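Local coordinates for cytochrome C-type biogenesis protein ccmF (Thermus thermophilus, PDB 6ZMQ) that binds heme b and serves as a membrane-bound cytochrome c heme lyase, probably also handling heme as it is moved during cytochrome c maturation, at residues Leu115-Leu120 with Gly196-Ser201; Leu120-Thr125 with Phe151-Met156; Thr384-Leu389 with Ala402-Gln407. All coordinates share one frame; numbering follows the deposited sequence.

Interaction 1: residues Leu115-Leu120 with Gly196-Ser201; sequences LLWGLL and GFVGLS
W117 turns the nitrogen edge of its indole onto the ring face of F197 in an offset edge-to-face (T-shaped) stack. The evidence is the 79° between planes and the 5.0 Å separating the five-membered ring centroid of W117 from the ring centroid of F197. W117 NE1 is 3.2 Å from F197 CD2 and 3.5 Å from F197 CE2, while F197 CG lies in the plane of the indole. With CG of W117 anti to its backbone N (chi1 -161°), the ring swings across from a CB that does not itself aim at the other helix.

Both segments belong to helices of the cytochrome c assembly region, 110-129 and 185-213, predicted to cross the membrane. Locally their axes run 10.0 Å apart and cross at -36°, spanned by the W117 and F197 rings with V198 beside them. V198 fills the second part of the interface, its two methyls splitting the work: CG1 sits near the indole plane, 4.4 Å from W117 CD1, whereas CG2 packs 4.2 Å from L120 CB and 3.7 Å from L120 O. Y194, also on helix 185-213, stacks on W117, while F299 of helix 288-307 meets the F197 ring and F329 the indole.

Interaction 2: residues Leu120-Thr125 with Phe151-Met156; sequences LQTLYT and FFFGVM. With PTY (phosphatidylethanolamine), chain E.
A helical hairpin in the membrane, helices 110-129 and 135-157 with a short connection, brings Q121 and T122 against F152 and F153, while a phosphatidylethanolamine pocket involves F151, G154 and V155 of the second. The two helices meet through carbon atoms, with no hydrogen bond across. Q121 CG meets the ring edge of F152 near the ring plane, 3.6 Å from F152 CE2 and 3.9 Å from F152 CD2. The bend at chi2 (-74°) folds the Q121 amide away from the chain's extended direction, leaving CG to touch the ring edge; amide and ring planes stand 48° apart. At the next residue of each helix, the methyl CG2 of T122 lies 4.1 Å from F153 CE2, the side chains crossing nearly at right angles; the hydroxyl of T122 is engaged by the carbonyls of G118 and L119. T125 OG1 bonds at 2.7 Å to Q121 O from above its carbonyl plane, and T125 N reaches the same oxygen from the opposite face, so two donors hold it.

F151 CD1 touches two acyl chains, lying 3.7 Å from both PTY C17 and PTY C38. With an alanine in place of F151, the ring is gone, and C17 and C38 would probably lose their aromatic neighbour, with a gap opening beside F332, which stacks on F151. G154, having no side chain, lets PTY C36 approach to 3.9 Å from G154 C.

Around the pair, helix 61-81 supplies F65 and A68 to T122, helix 20-47 brings V28, A31 and L32 to F153, and helix 185-213 meets Q121 through V198 and S201.

Interaction 3: residues Thr384-Leu389 with Ala402-Gln407; sequences TFYPLL and APFFNQ. With LMT (dodecyl-beta-D-maltoside), chain D.
F405 brings the CZ edge of its ring against the backbone N and the hydroxyl of T384. The contact lies where helix 362-384 runs out, facing the start of helix 402-422 across a partly unmodelled connection in the C-terminal CcmF region: T384 ends the first helix, the following residues turn away as a loop, and F405 lies in the first turns of the second. T384 N lies in the plane of the F405 ring, 3.8 Å from F405 CZ, and T384 OG1 is 4.0 Å from the same carbon. The OG1 position follows from the first torsion of T384 (chi1 -75°), which sets the hydroxyl beside its own backbone N, so both polar atoms border CZ. Neither bonds across the contact; OG1 has V380 O of the preceding helical turn as its hydrogen-bond partner. W257 meets the F405 ring from another part of the chain, and N262 touches both F405 and T384.

Farther along the loop, Y386 adds a looser aromatic contact on the surface, with Y386 CD2 4.3 Å from F404 CE2. The CG of Y386 stands anti to its backbone N (chi1 164°), carrying the ring out from the loop to F404.

N406 belongs to a lipid pocket, where it touches a phosphatidylethanolamine, and it also binds the maltoside head of a dodecyl-maltoside detergent. Its amide carbonyl takes a bond from W257 NE1, consistent with the modelled orientation of the amide. The sugar hydroxyl O2' gives N406 OD1 a weak bond of 3.1 Å and accepts one from N406 ND2 at 2.8 Å, the latter bent to 132° at the hydrogen.

Interactions 1 and 2 form one continuous patch of the membrane bundle, their centres about 7 Å apart. They share L120 and helix 110-129, and interaction 2 is nested inside the chain loop that interaction 1 closes. Side chains join them directly: W117 CE2 lies 3.4 Å from F152 CZ, and S201 CB 3.3 Å from Q121 NE2. Interaction 3 stands apart, its centre about 30 Å from that of interaction 1 and about 34 Å from that of interaction 2, with nearest atoms about 16 and 17 Å away. All three lie away from the annotated heme b sites, but interactions 2 and 3 include residues of phosphatidylethanolamine pockets.

Interaction 1: residues Leu115-Leu120 with Gly196-Ser201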
# COMPACT_ATOMS: atom_id res chain seq x y z
N LEU A 115 -3.04 -14.31 11.54
CA LEU A 115 -2.48 -14.20 12.89
C LEU A 115 -1.62 -12.93 13.04
O LEU A 115 -1.75 -12.20 14.03
CB LEU A 115 -1.68 -15.45 13.26
CG LEU A 115 -0.96 -15.54 14.63
CD1 LEU A 115 -1.81 -15.01 15.80
CD2 LEU A 115 -0.50 -16.96 14.92
N LEU A 116 -0.76 -12.65 12.06
CA LEU A 116 0.05 -11.42 12.11
C LEU A 116 -0.82 -10.18 11.96
O LEU A 116 -0.55 -9.13 12.57
CB LEU A 116 1.15 -11.48 11.03
CG LEU A 116 2.28 -10.45 10.84
CD1 LEU A 116 1.91 -9.23 9.99
CD2 LEU A 116 2.80 -9.98 12.21
N TRP A 117 -1.90 -10.30 11.19
CA TRP A 117 -2.89 -9.24 10.99
C TRP A 117 -3.62 -8.91 12.28
O TRP A 117 -3.74 -7.73 12.66
CB TRP A 117 -3.86 -9.73 9.92
CG TRP A 117 -4.65 -8.71 9.25
CD1 TRP A 117 -4.73 -7.40 9.57
CD2 TRP A 117 -5.50 -8.91 8.12
NE1 TRP A 117 -5.57 -6.76 8.71
CE2 TRP A 117 -6.06 -7.66 7.81
CE3 TRP A 117 -5.85 -10.01 7.33
CZ2 TRP A 117 -6.95 -7.48 6.76
CZ3 TRP A 117 -6.73 -9.83 6.28
CH2 TRP A 117 -7.26 -8.56 6.00
N GLY A 118 -4.13 -9.94 12.97
CA GLY A 118 -4.77 -9.73 14.25
C GLY A 118 -3.81 -9.28 15.33
O GLY A 118 -4.20 -8.55 16.23
N LEU A 119 -2.53 -9.65 15.21
CA LEU A 119 -1.52 -9.16 16.14
C LEU A 119 -1.26 -7.67 15.98
O LEU A 119 -1.16 -6.94 16.97
CB LEU A 119 -0.21 -9.93 15.98
CG LEU A 119 0.83 -9.55 17.03
CD1 LEU A 119 1.36 -10.78 17.55
CD2 LEU A 119 2.01 -8.72 16.49
N LEU A 120 -1.12 -7.20 14.74
CA LEU A 120 -0.90 -5.78 14.52
C LEU A 120 -2.15 -4.97 14.83
O LEU A 120 -2.04 -3.81 15.28
CB LEU A 120 -0.40 -5.55 13.09
CG LEU A 120 0.97 -6.15 12.77
CD1 LEU A 120 1.50 -5.68 11.42
CD2 LEU A 120 1.99 -5.89 13.88
N GLY A 196 -0.73 -0.62 7.45
CA GLY A 196 -1.53 0.46 6.89
C GLY A 196 -3.00 0.32 7.24
O GLY A 196 -3.60 1.29 7.72
N PHE A 197 -3.51 -0.93 7.19
CA PHE A 197 -4.91 -1.18 7.53
C PHE A 197 -5.17 -0.86 8.99
O PHE A 197 -6.13 -0.14 9.31
CB PHE A 197 -5.29 -2.63 7.23
CG PHE A 197 -6.61 -3.08 7.86
CD1 PHE A 197 -7.81 -2.82 7.24
CD2 PHE A 197 -6.64 -3.80 9.06
CE1 PHE A 197 -9.01 -3.23 7.81
CE2 PHE A 197 -7.83 -4.21 9.63
CZ PHE A 197 -9.02 -3.93 9.00
N VAL A 198 -4.25 -1.27 9.87
CA VAL A 198 -4.54 -1.12 11.28
C VAL A 198 -4.35 0.33 11.69
O VAL A 198 -5.05 0.81 12.60
CB VAL A 198 -3.77 -2.15 12.13
CG1 VAL A 198 -4.08 -3.55 11.63
CG2 VAL A 198 -2.30 -1.95 12.06
N GLY A 199 -3.54 1.09 10.92
CA GLY A 199 -3.54 2.54 11.07
C GLY A 199 -4.89 3.14 10.74
O GLY A 199 -5.52 3.75 11.61
N LEU A 200 -5.45 2.78 9.58
CA LEU A 200 -6.77 3.27 9.21
C LEU A 200 -7.88 2.63 10.04
O LEU A 200 -9.05 3.01 9.88
CB LEU A 200 -7.03 3.06 7.71
CG LEU A 200 -6.51 4.11 6.73
CD1 LEU A 200 -7.27 4.00 5.44
CD2 LEU A 200 -6.61 5.54 7.29
N SER A 201 -7.56 1.65 10.90
CA SER A 201 -8.54 1.16 11.86
C SER A 201 -8.93 2.23 12.86
O SER A 201 -10.12 2.47 13.09
CB SER A 201 -8.00 -0.07 12.58
OG SER A 201 -7.17 0.30 13.67

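Interaction 2: residues Leu120-Thr125 with Phe151-Met156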
# COMPACT_ATOMS: atom_id res chain seq x y z
N LEU A 120 -1.12 -7.20 14.74
CA LEU A 120 -0.90 -5.78 14.52
C LEU A 120 -2.15 -4.97 14.83
O LEU A 120 -2.04 -3.81 15.28
CB LEU A 120 -0.40 -5.55 13.09
CG LEU A 120 0.97 -6.15 12.77
CD1 LEU A 120 1.50 -5.68 11.42
CD2 LEU A 120 1.99 -5.89 13.88
N GLN A 121 -3.34 -5.59 14.69
CA GLN A 121 -4.57 -5.00 15.20
C GLN A 121 -4.54 -4.83 16.72
O GLN A 121 -4.89 -3.76 17.24
CB GLN A 121 -5.77 -5.86 14.81
CG GLN A 121 -6.65 -5.25 13.76
CD GLN A 121 -7.49 -4.12 14.31
OE1 GLN A 121 -7.74 -4.02 15.51
NE2 GLN A 121 -7.96 -3.27 13.41
N THR A 122 -4.11 -5.88 17.44
CA THR A 122 -4.06 -5.81 18.90
C THR A 122 -3.00 -4.83 19.38
O THR A 122 -3.20 -4.16 20.40
CB THR A 122 -3.80 -7.19 19.50
OG1 THR A 122 -2.64 -7.78 18.90
CG2 THR A 122 -5.01 -8.13 19.38
N LEU A 123 -1.87 -4.74 18.66
CA LEU A 123 -0.83 -3.77 19.02
C LEU A 123 -1.32 -2.34 18.83
O LEU A 123 -1.10 -1.48 19.70
CB LEU A 123 0.44 -4.01 18.19
CG LEU A 123 1.42 -2.83 18.06
CD1 LEU A 123 2.28 -2.66 19.32
CD2 LEU A 123 2.30 -2.94 16.82
N TYR A 124 -2.02 -2.07 17.72
CA TYR A 124 -2.51 -0.72 17.46
C TYR A 124 -3.64 -0.35 18.42
O TYR A 124 -3.75 0.81 18.84
CB TYR A 124 -2.96 -0.61 16.00
CG TYR A 124 -1.87 -0.11 15.07
CD1 TYR A 124 -0.64 -0.77 15.00
CD2 TYR A 124 -2.07 1.00 14.26
CE1 TYR A 124 0.36 -0.33 14.13
CE2 TYR A 124 -1.06 1.45 13.40
CZ TYR A 124 0.14 0.77 13.34
OH TYR A 124 1.14 1.20 12.50
N THR A 125 -4.45 -1.34 18.81
CA THR A 125 -5.49 -1.09 19.81
C THR A 125 -4.87 -0.85 21.19
O THR A 125 -5.38 -0.03 21.97
CB THR A 125 -6.46 -2.28 19.85
OG1 THR A 125 -6.92 -2.56 18.52
CG2 THR A 125 -7.69 -1.97 20.71
N PHE A 151 -13.52 -10.47 15.19
CA PHE A 151 -13.66 -11.05 13.84
C PHE A 151 -12.40 -11.79 13.42
O PHE A 151 -12.49 -12.89 12.86
CB PHE A 151 -13.99 -10.02 12.77
CG PHE A 151 -14.05 -10.63 11.38
CD1 PHE A 151 -15.01 -11.60 11.08
CD2 PHE A 151 -13.11 -10.32 10.41
CE1 PHE A 151 -15.06 -12.19 9.82
CE2 PHE A 151 -13.16 -10.91 9.15
CZ PHE A 151 -14.14 -11.84 8.86
N PHE A 152 -11.22 -11.20 13.66
CA PHE A 152 -9.97 -11.83 13.24
C PHE A 152 -9.70 -13.12 14.00
O PHE A 152 -9.32 -14.13 13.41
CB PHE A 152 -8.78 -10.88 13.42
CG PHE A 152 -8.63 -9.91 12.31
CD1 PHE A 152 -8.81 -10.31 10.99
CD2 PHE A 152 -8.31 -8.59 12.57
CE1 PHE A 152 -8.68 -9.41 9.96
CE2 PHE A 152 -8.17 -7.68 11.55
CZ PHE A 152 -8.36 -8.09 10.24
N PHE A 153 -9.97 -13.13 15.30
CA PHE A 153 -9.67 -14.34 16.05
C PHE A 153 -10.80 -15.37 15.97
O PHE A 153 -10.54 -16.57 16.08
CB PHE A 153 -9.29 -13.97 17.49
CG PHE A 153 -7.89 -13.43 17.59
CD1 PHE A 153 -6.81 -14.30 17.65
CD2 PHE A 153 -7.65 -12.06 17.55
CE1 PHE A 153 -5.51 -13.81 17.71
CE2 PHE A 153 -6.35 -11.57 17.62
CZ PHE A 153 -5.29 -12.45 17.70
N GLY A 154 -12.04 -14.93 15.73
CA GLY A 154 -13.09 -15.86 15.34
C GLY A 154 -12.82 -16.52 14.00
O GLY A 154 -12.88 -17.75 13.88
N VAL A 155 -12.43 -15.73 12.99
CA VAL A 155 -12.14 -16.26 11.66
C VAL A 155 -10.81 -17.02 11.66
O VAL A 155 -10.44 -17.66 10.67
CB VAL A 155 -12.15 -15.13 10.60
CG1 VAL A 155 -10.81 -14.39 10.50
CG2 VAL A 155 -12.60 -15.64 9.24
N MET A 156 -10.01 -16.83 12.71
CA MET A 156 -8.83 -17.65 12.93
C MET A 156 -9.15 -18.91 13.74
O MET A 156 -8.37 -19.86 13.72
CB MET A 156 -7.78 -16.81 13.65
CG MET A 156 -6.33 -17.23 13.46
SD MET A 156 -5.29 -16.14 14.45
CE MET A 156 -5.99 -14.53 14.08
C1 PTY E . -19.97 -21.11 6.50
C2 PTY E . -21.50 -25.60 1.14
C3 PTY E . -20.95 -24.18 1.08
O4 PTY E . -18.70 -21.34 7.03
C5 PTY E . -19.50 -20.49 4.09
C6 PTY E . -19.99 -19.98 5.46
O7 PTY E . -19.26 -18.85 5.90
C8 PTY E . -20.02 -17.81 6.48
O10 PTY E . -21.19 -17.96 6.65
C11 PTY E . -19.39 -16.46 6.90
C12 PTY E . -20.36 -15.55 7.67
C13 PTY E . -19.99 -14.05 7.59
C14 PTY E . -20.10 -13.30 8.93
C15 PTY E . -19.08 -12.16 9.04
C16 PTY E . -19.56 -10.99 9.91
C17 PTY E . -18.60 -10.76 11.09
C18 PTY E . -18.57 -9.29 11.56
C19 PTY E . -17.77 -9.18 12.87
C20 PTY E . -18.01 -7.82 13.54
C21 PTY E . -17.73 -7.88 15.04
C22 PTY E . -18.77 -7.09 15.84
C23 PTY E . -18.41 -5.60 15.86
C24 PTY E . -19.38 -4.83 16.78
C25 PTY E . -18.92 -3.38 17.00
C26 PTY E . -19.98 -2.41 16.47
C27 PTY E . -20.08 -1.18 17.37
C28 PTY E . -20.74 -0.06 16.58
C29 PTY E . -21.39 0.96 17.50
C30 PTY E . -18.75 -21.90 8.32
C31 PTY E . -18.97 -20.98 9.52
O30 PTY E . -18.63 -23.07 8.47
C32 PTY E . -17.98 -19.83 9.48
C33 PTY E . -18.32 -18.75 10.51
C34 PTY E . -17.18 -17.74 10.60
C35 PTY E . -17.54 -16.61 11.57
C36 PTY E . -16.28 -16.00 12.19
C37 PTY E . -16.62 -15.45 13.58
C38 PTY E . -16.35 -13.94 13.61
C39 PTY E . -16.87 -13.31 14.90
C40 PTY E . -18.15 -12.53 14.61
C41 PTY E . -18.52 -11.62 15.79
C42 PTY E . -19.46 -12.36 16.74
C43 PTY E . -20.26 -11.34 17.55
C44 PTY E . -19.68 -11.29 18.96
P1 PTY E . -20.77 -22.68 3.22
O11 PTY E . -20.23 -23.90 2.25
O12 PTY E . -21.60 -21.72 2.40
O13 PTY E . -21.67 -23.29 4.27
O14 PTY E . -19.52 -21.90 3.98
N1 PTY E . -22.95 -25.56 1.01

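Interaction 3: residues Thr384-Leu389 with Ala402-Gln407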
# COMPACT_ATOMS: atom_id res chain seq x y z
N THR A 384 -13.94 -2.68 -12.95
CA THR A 384 -13.61 -4.04 -12.53
C THR A 384 -14.84 -4.95 -12.56
O THR A 384 -14.78 -6.09 -13.05
CB THR A 384 -12.97 -4.01 -11.14
OG1 THR A 384 -11.61 -3.55 -11.25
CG2 THR A 384 -12.95 -5.39 -10.46
N PHE A 385 -15.99 -4.45 -12.10
CA PHE A 385 -17.20 -5.24 -12.01
C PHE A 385 -18.10 -5.08 -13.24
O PHE A 385 -19.16 -5.71 -13.30
CB PHE A 385 -17.97 -4.87 -10.74
CG PHE A 385 -17.28 -5.28 -9.46
CD1 PHE A 385 -16.37 -6.33 -9.44
CD2 PHE A 385 -17.53 -4.58 -8.28
CE1 PHE A 385 -15.73 -6.69 -8.26
CE2 PHE A 385 -16.89 -4.94 -7.10
CZ PHE A 385 -15.99 -5.99 -7.09
N TYR A 386 -17.69 -4.26 -14.20
CA TYR A 386 -18.46 -4.09 -15.43
C TYR A 386 -18.48 -5.34 -16.32
O TYR A 386 -19.50 -5.54 -17.00
CB TYR A 386 -17.96 -2.85 -16.18
CG TYR A 386 -18.33 -2.67 -17.63
CD1 TYR A 386 -19.65 -2.42 -18.00
CD2 TYR A 386 -17.35 -2.67 -18.63
CE1 TYR A 386 -20.00 -2.22 -19.33
CE2 TYR A 386 -17.69 -2.47 -19.96
CZ TYR A 386 -19.02 -2.25 -20.30
OH TYR A 386 -19.36 -2.05 -21.62
N PRO A 387 -17.40 -6.20 -16.41
CA PRO A 387 -17.62 -7.57 -16.89
C PRO A 387 -18.35 -8.49 -15.92
O PRO A 387 -18.94 -9.49 -16.36
CB PRO A 387 -16.19 -8.07 -17.16
CG PRO A 387 -15.45 -6.85 -17.48
CD PRO A 387 -15.96 -5.88 -16.47
N LEU A 388 -18.25 -8.24 -14.61
CA LEU A 388 -18.91 -9.12 -13.65
C LEU A 388 -20.43 -8.93 -13.67
O LEU A 388 -21.18 -9.91 -13.71
CB LEU A 388 -18.34 -8.87 -12.24
CG LEU A 388 -18.73 -9.67 -10.98
CD1 LEU A 388 -20.15 -9.37 -10.47
CD2 LEU A 388 -18.53 -11.18 -11.17
N LEU A 389 -20.90 -7.68 -13.67
CA LEU A 389 -22.30 -7.41 -13.42
C LEU A 389 -23.17 -7.45 -14.67
O LEU A 389 -24.37 -7.13 -14.58
CB LEU A 389 -22.45 -6.08 -12.67
CG LEU A 389 -22.33 -4.65 -13.22
CD1 LEU A 389 -23.66 -4.04 -13.67
CD2 LEU A 389 -21.68 -3.77 -12.16
N ALA A 402 -7.23 -2.93 -19.92
CA ALA A 402 -6.22 -1.87 -19.80
C ALA A 402 -6.46 -0.60 -20.62
O ALA A 402 -6.05 0.47 -20.13
CB ALA A 402 -4.84 -2.47 -20.10
N PRO A 403 -7.03 -0.61 -21.85
CA PRO A 403 -7.40 0.68 -22.48
C PRO A 403 -8.42 1.51 -21.72
O PRO A 403 -8.27 2.75 -21.70
CB PRO A 403 -7.93 0.26 -23.86
CG PRO A 403 -8.21 -1.20 -23.74
CD PRO A 403 -7.08 -1.66 -22.90
N PHE A 404 -9.43 0.87 -21.11
CA PHE A 404 -10.37 1.54 -20.21
C PHE A 404 -9.63 2.25 -19.08
O PHE A 404 -9.80 3.46 -18.89
CB PHE A 404 -11.35 0.49 -19.63
CG PHE A 404 -12.64 1.05 -18.98
CD1 PHE A 404 -12.91 2.42 -18.87
CD2 PHE A 404 -13.55 0.16 -18.42
CE1 PHE A 404 -14.07 2.87 -18.24
CE2 PHE A 404 -14.71 0.60 -17.80
CZ PHE A 404 -14.97 1.96 -17.71
N PHE A 405 -8.78 1.52 -18.35
CA PHE A 405 -8.17 2.09 -17.15
C PHE A 405 -7.12 3.14 -17.50
O PHE A 405 -7.00 4.14 -16.78
CB PHE A 405 -7.61 0.98 -16.26
CG PHE A 405 -8.68 0.14 -15.62
CD1 PHE A 405 -9.79 0.75 -15.04
CD2 PHE A 405 -8.58 -1.24 -15.58
CE1 PHE A 405 -10.78 0.00 -14.45
CE2 PHE A 405 -9.58 -2.00 -14.98
CZ PHE A 405 -10.68 -1.37 -14.41
N ASN A 406 -6.39 2.97 -18.61
CA ASN A 406 -5.43 4.00 -19.02
C ASN A 406 -6.14 5.27 -19.48
O ASN A 406 -5.73 6.39 -19.11
CB ASN A 406 -4.52 3.45 -20.11
CG ASN A 406 -3.42 2.55 -19.57
OD1 ASN A 406 -3.11 2.58 -18.38
ND2 ASN A 406 -2.82 1.76 -20.45
N GLN A 407 -7.20 5.14 -20.28
CA GLN A 407 -7.87 6.32 -20.83
C GLN A 407 -8.71 7.03 -19.77
O GLN A 407 -9.05 8.20 -19.94
CB GLN A 407 -8.71 5.96 -22.06
CG GLN A 407 -10.14 5.52 -21.80
CD GLN A 407 -10.73 4.79 -22.99
OE1 GLN A 407 -10.00 4.37 -23.89
NE2 GLN A 407 -12.04 4.66 -23.01
C1B LMT D . 1.81 -4.13 -21.04
C2B LMT D . 0.99 -4.08 -22.36
C3B LMT D . 1.57 -4.96 -23.52
C4B LMT D . 2.95 -5.61 -23.22
C5B LMT D . 2.81 -6.26 -21.84
C6B LMT D . 4.05 -7.09 -21.53
O1B LMT D . 0.98 -3.81 -19.94
O2B LMT D . -0.29 -4.47 -22.06
O3B LMT D . 1.58 -4.26 -24.70
O4' LMT D . 3.25 -6.57 -24.16
O5B LMT D . 2.51 -5.34 -20.77
O6B LMT D . 4.19 -8.09 -22.45
C1' LMT D . 0.12 -0.42 -17.49
C2' LMT D . -0.65 -0.53 -18.85
C3' LMT D . -0.52 -1.98 -19.43
C4' LMT D . 0.95 -2.47 -19.47
C5' LMT D . 1.37 -2.40 -17.98
C6' LMT D . 2.67 -3.07 -17.62
O1' LMT D . 0.36 0.91 -17.19
O2' LMT D . -1.98 -0.27 -18.65
O3' LMT D . -1.08 -2.05 -20.67
O5' LMT D . 1.41 -1.05 -17.56
O6' LMT D . 3.64 -2.27 -18.16
C1 LMT D . -0.54 1.54 -16.30
C2 LMT D . 0.28 2.53 -15.52
C3 LMT D . -0.35 3.85 -15.19
C4 LMT D . -1.13 3.72 -13.90
C5 LMT D . -1.73 5.05 -13.54
C6 LMT D . -1.78 5.33 -12.07
C7 LMT D . -0.43 5.12 -11.43
C8 LMT D . -0.20 6.17 -10.40
C9 LMT D . 0.26 5.62 -9.10
C10 LMT D . 0.40 6.76 -8.13
C11 LMT D . 0.97 6.26 -6.84
C12 LMT D . 1.84 7.28 -6.20